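Long-range contact in endoglucanase (Mytilus edulis, PDB 1WC2), which hydrolyses internal beta-1,4-glucosidic linkages of cellulose and related beta-glucans and also has expansin activity: residues Q67-G79 / P88-T100. Numbering follows the deposited sequence.
Sequences QHCGQCIKLTTTG and PVREGLSKTFMIT
L75 and F97 meet on one face of an antiparallel strand pair, 72-78 with 94-100, in the double-psi beta-barrel of this family 45 glycoside hydrolase; the strand directions differ by 151°. The pair is internal to the barrel sheet, since 72-78 also pairs with strand 148-155 and 94-100 with strand 49-53. The L75 and F97 side chains cross at about a right angle, L75 CD1 approaching the F97 ring obliquely, 3.9 Å from CE1. Farther along this face, I73 CG1 lies 4.0 Å from I99 CD1. The other face carries C72, K74, T96 and M98: C72 CB packs on T96 CG2 at 3.6 Å, and C72 SG, disulfide-bonded to C157, touches M98 CB. K74 CB rests against T96 OG1 at 3.4 Å. Reciprocal backbone bonds join I73 with F97, I73 N reaching F97 O at 2.9 Å, and L75 with K95, where K95 N to L75 O is longer (3.2 Å) and bent (141°). Past S94, T77 points toward residues 90-93; its OG1 accepts a bent bond from L93 N at 3.1 Å and donates to R90 O. A valine here would probably leave R90 O and L93 N without the hydroxyl they share, although the T77 backbone would still hold L93 and G92. The hydroxyl sits between T77 N and C (chi1 59°), from where OG1 meets a lone pair of R90 O, in the carbonyl plane, at 2.7 Å.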
# COMPACT_ATOMS: atom_id res chain seq x y z
N GLN A 67 6.29 -4.58 -11.71
CA GLN A 67 5.26 -5.62 -11.92
C GLN A 67 3.89 -5.24 -11.39
O GLN A 67 2.87 -5.50 -12.05
CB GLN A 67 5.67 -6.92 -11.22
CG GLN A 67 6.86 -7.67 -11.82
CD GLN A 67 7.34 -8.80 -10.94
OE1 GLN A 67 7.48 -8.65 -9.71
NE2 GLN A 67 7.59 -9.96 -11.55
N HIS A 68 3.85 -4.71 -10.17
CA HIS A 68 2.59 -4.51 -9.47
C HIS A 68 2.08 -3.07 -9.49
O HIS A 68 1.12 -2.76 -8.80
CB HIS A 68 2.65 -5.15 -8.08
CG HIS A 68 2.66 -6.65 -8.15
ND1 HIS A 68 3.52 -7.45 -7.42
CD2 HIS A 68 1.92 -7.50 -8.91
CE1 HIS A 68 3.29 -8.72 -7.71
NE2 HIS A 68 2.33 -8.77 -8.62
N CYS A 69 2.67 -2.22 -10.33
CA CYS A 69 2.06 -0.91 -10.60
C CYS A 69 0.62 -1.09 -11.09
O CYS A 69 0.36 -1.90 -11.98
CB CYS A 69 2.85 -0.16 -11.68
SG CYS A 69 4.30 0.74 -11.08
N GLY A 70 -0.29 -0.30 -10.54
CA GLY A 70 -1.69 -0.32 -10.94
C GLY A 70 -2.55 -1.41 -10.32
O GLY A 70 -3.76 -1.46 -10.57
N GLN A 71 -1.94 -2.31 -9.54
CA GLN A 71 -2.69 -3.40 -8.93
C GLN A 71 -3.42 -2.85 -7.70
O GLN A 71 -2.87 -2.04 -6.95
CB GLN A 71 -1.75 -4.52 -8.51
CG GLN A 71 -2.47 -5.76 -8.06
CD GLN A 71 -1.52 -6.86 -7.64
OE1 GLN A 71 -0.75 -6.68 -6.68
NE2 GLN A 71 -1.57 -8.00 -8.33
N CYS A 72 -4.65 -3.32 -7.50
CA CYS A 72 -5.43 -2.95 -6.32
C CYS A 72 -5.38 -4.05 -5.26
O CYS A 72 -5.53 -5.25 -5.56
CB CYS A 72 -6.87 -2.61 -6.69
SG CYS A 72 -7.00 -1.01 -7.54
N ILE A 73 -5.17 -3.61 -4.02
CA ILE A 73 -5.05 -4.45 -2.84
C ILE A 73 -6.12 -4.04 -1.83
O ILE A 73 -6.16 -2.90 -1.38
CB ILE A 73 -3.66 -4.28 -2.17
CG1 ILE A 73 -2.51 -4.49 -3.16
CG2 ILE A 73 -3.57 -5.20 -0.93
CD1 ILE A 73 -2.41 -5.86 -3.69
N LYS A 74 -7.00 -4.99 -1.48
CA LYS A 74 -8.01 -4.79 -0.46
C LYS A 74 -7.43 -5.16 0.90
O LYS A 74 -6.97 -6.30 1.10
CB LYS A 74 -9.25 -5.63 -0.76
CG LYS A 74 -10.38 -5.43 0.24
CD LYS A 74 -11.63 -6.22 -0.13
CE LYS A 74 -12.76 -6.05 0.89
NZ LYS A 74 -13.90 -6.97 0.58
N LEU A 75 -7.42 -4.20 1.82
CA LEU A 75 -6.91 -4.39 3.17
C LEU A 75 -8.08 -4.51 4.14
O LEU A 75 -9.03 -3.73 4.06
CB LEU A 75 -6.05 -3.20 3.58
CG LEU A 75 -4.78 -2.95 2.76
CD1 LEU A 75 -4.01 -1.78 3.36
CD2 LEU A 75 -3.92 -4.20 2.71
N THR A 76 -7.99 -5.48 5.06
CA THR A 76 -8.97 -5.67 6.13
C THR A 76 -8.26 -5.56 7.47
O THR A 76 -7.26 -6.24 7.70
CB THR A 76 -9.65 -7.05 5.97
OG1 THR A 76 -10.32 -7.11 4.71
CG2 THR A 76 -10.71 -7.25 7.06
N THR A 77 -8.76 -4.73 8.38
CA THR A 77 -8.09 -4.54 9.67
C THR A 77 -8.26 -5.78 10.54
O THR A 77 -9.33 -6.41 10.57
CB THR A 77 -8.63 -3.31 10.42
OG1 THR A 77 -10.04 -3.47 10.64
CG2 THR A 77 -8.42 -2.03 9.60
N THR A 78 -7.19 -6.16 11.24
CA THR A 78 -7.26 -7.24 12.22
C THR A 78 -7.76 -6.76 13.58
O THR A 78 -8.18 -7.58 14.40
CB THR A 78 -5.88 -7.87 12.45
OG1 THR A 78 -5.01 -6.88 13.02
CG2 THR A 78 -5.24 -8.38 11.15
N GLY A 79 -7.69 -5.45 13.81
CA GLY A 79 -7.87 -4.86 15.13
C GLY A 79 -6.55 -4.51 15.81
O GLY A 79 -6.56 -3.77 16.80
N PRO A 88 -5.21 1.70 18.13
CA PRO A 88 -6.41 0.85 18.05
C PRO A 88 -7.37 1.20 16.91
O PRO A 88 -7.51 2.36 16.54
CB PRO A 88 -7.09 1.05 19.42
CG PRO A 88 -6.15 1.72 20.29
CD PRO A 88 -5.10 2.37 19.44
N VAL A 89 -8.02 0.17 16.38
CA VAL A 89 -9.04 0.30 15.34
C VAL A 89 -10.03 -0.86 15.43
O VAL A 89 -9.68 -1.95 15.87
CB VAL A 89 -8.38 0.34 13.94
CG1 VAL A 89 -7.71 -0.99 13.61
CG2 VAL A 89 -9.37 0.73 12.86
N ARG A 90 -11.27 -0.64 14.99
CA ARG A 90 -12.25 -1.73 14.90
C ARG A 90 -11.74 -2.80 13.93
O ARG A 90 -11.20 -2.46 12.89
CB ARG A 90 -13.61 -1.21 14.43
CG ARG A 90 -14.69 -2.28 14.48
CD ARG A 90 -16.05 -1.77 14.86
NE ARG A 90 -16.58 -0.96 13.78
CZ ARG A 90 -16.75 0.36 13.81
NH1 ARG A 90 -16.45 1.08 14.89
NH2 ARG A 90 -17.23 0.96 12.73
N GLU A 91 -11.92 -4.08 14.28
CA GLU A 91 -11.58 -5.19 13.40
C GLU A 91 -12.62 -5.29 12.29
O GLU A 91 -13.81 -5.06 12.53
CB GLU A 91 -11.54 -6.53 14.17
CG GLU A 91 -11.27 -7.73 13.27
CD GLU A 91 -10.94 -9.03 13.99
OE1 GLU A 91 -11.08 -9.11 15.22
OE2 GLU A 91 -10.53 -9.97 13.27
N GLY A 92 -12.17 -5.63 11.09
CA GLY A 92 -13.05 -5.94 9.98
C GLY A 92 -13.39 -4.78 9.08
O GLY A 92 -14.20 -4.95 8.16
N LEU A 93 -12.79 -3.61 9.31
CA LEU A 93 -12.93 -2.49 8.39
C LEU A 93 -12.08 -2.78 7.16
O LEU A 93 -11.02 -3.40 7.25
CB LEU A 93 -12.45 -1.20 9.03
CG LEU A 93 -13.18 -0.76 10.31
CD1 LEU A 93 -12.53 0.49 10.85
CD2 LEU A 93 -14.64 -0.51 10.03
N SER A 94 -12.53 -2.30 6.00
CA SER A 94 -11.80 -2.58 4.77
C SER A 94 -11.95 -1.52 3.69
O SER A 94 -13.06 -1.04 3.42
CB SER A 94 -12.21 -3.93 4.19
OG SER A 94 -13.51 -3.88 3.63
N LYS A 95 -10.82 -1.22 3.04
CA LYS A 95 -10.78 -0.35 1.88
C LYS A 95 -9.74 -0.92 0.90
O LYS A 95 -8.87 -1.70 1.30
CB LYS A 95 -10.38 1.09 2.25
CG LYS A 95 -11.41 1.89 3.05
CD LYS A 95 -12.70 2.13 2.28
CE LYS A 95 -13.66 3.05 3.04
NZ LYS A 95 -14.99 3.14 2.38
N THR A 96 -9.84 -0.50 -0.35
CA THR A 96 -8.95 -0.96 -1.41
C THR A 96 -8.04 0.18 -1.90
O THR A 96 -8.52 1.31 -2.15
CB THR A 96 -9.78 -1.54 -2.56
OG1 THR A 96 -10.43 -2.74 -2.13
CG2 THR A 96 -8.92 -1.94 -3.76
N PHE A 97 -6.76 -0.13 -2.06
CA PHE A 97 -5.72 0.83 -2.42
C PHE A 97 -5.07 0.41 -3.73
O PHE A 97 -4.69 -0.75 -3.90
CB PHE A 97 -4.67 0.92 -1.31
CG PHE A 97 -5.22 1.39 0.01
CD1 PHE A 97 -5.89 0.50 0.84
CD2 PHE A 97 -5.09 2.71 0.41
CE1 PHE A 97 -6.45 0.93 2.04
CE2 PHE A 97 -5.64 3.14 1.62
CZ PHE A 97 -6.32 2.25 2.43
N MET A 98 -4.90 1.35 -4.65
CA MET A 98 -4.11 1.10 -5.87
C MET A 98 -2.63 1.39 -5.61
O MET A 98 -2.29 2.46 -5.09
CB MET A 98 -4.59 1.98 -7.02
CG MET A 98 -3.80 1.76 -8.31
SD MET A 98 -4.38 2.75 -9.71
CE MET A 98 -5.88 1.79 -10.17
N ILE A 99 -1.76 0.46 -6.01
CA ILE A 99 -0.31 0.70 -5.94
C ILE A 99 0.07 1.69 -7.05
O ILE A 99 -0.08 1.40 -8.24
CB ILE A 99 0.48 -0.63 -6.08
CG1 ILE A 99 0.21 -1.54 -4.88
CG2 ILE A 99 1.97 -0.35 -6.23
CD1 ILE A 99 0.71 -2.98 -5.05
N THR A 100 0.54 2.87 -6.64
CA THR A 100 1.01 3.89 -7.58
C THR A 100 2.47 4.26 -7.37
O THR A 100 3.00 5.08 -8.12
CB THR A 100 0.16 5.19 -7.47
OG1 THR A 100 0.28 5.71 -6.13
CG2 THR A 100 -1.31 4.93 -7.78
O HOH W 1 -10.07 -9.15 10.43
O HOH W 2 -7.65 -2.10 18.49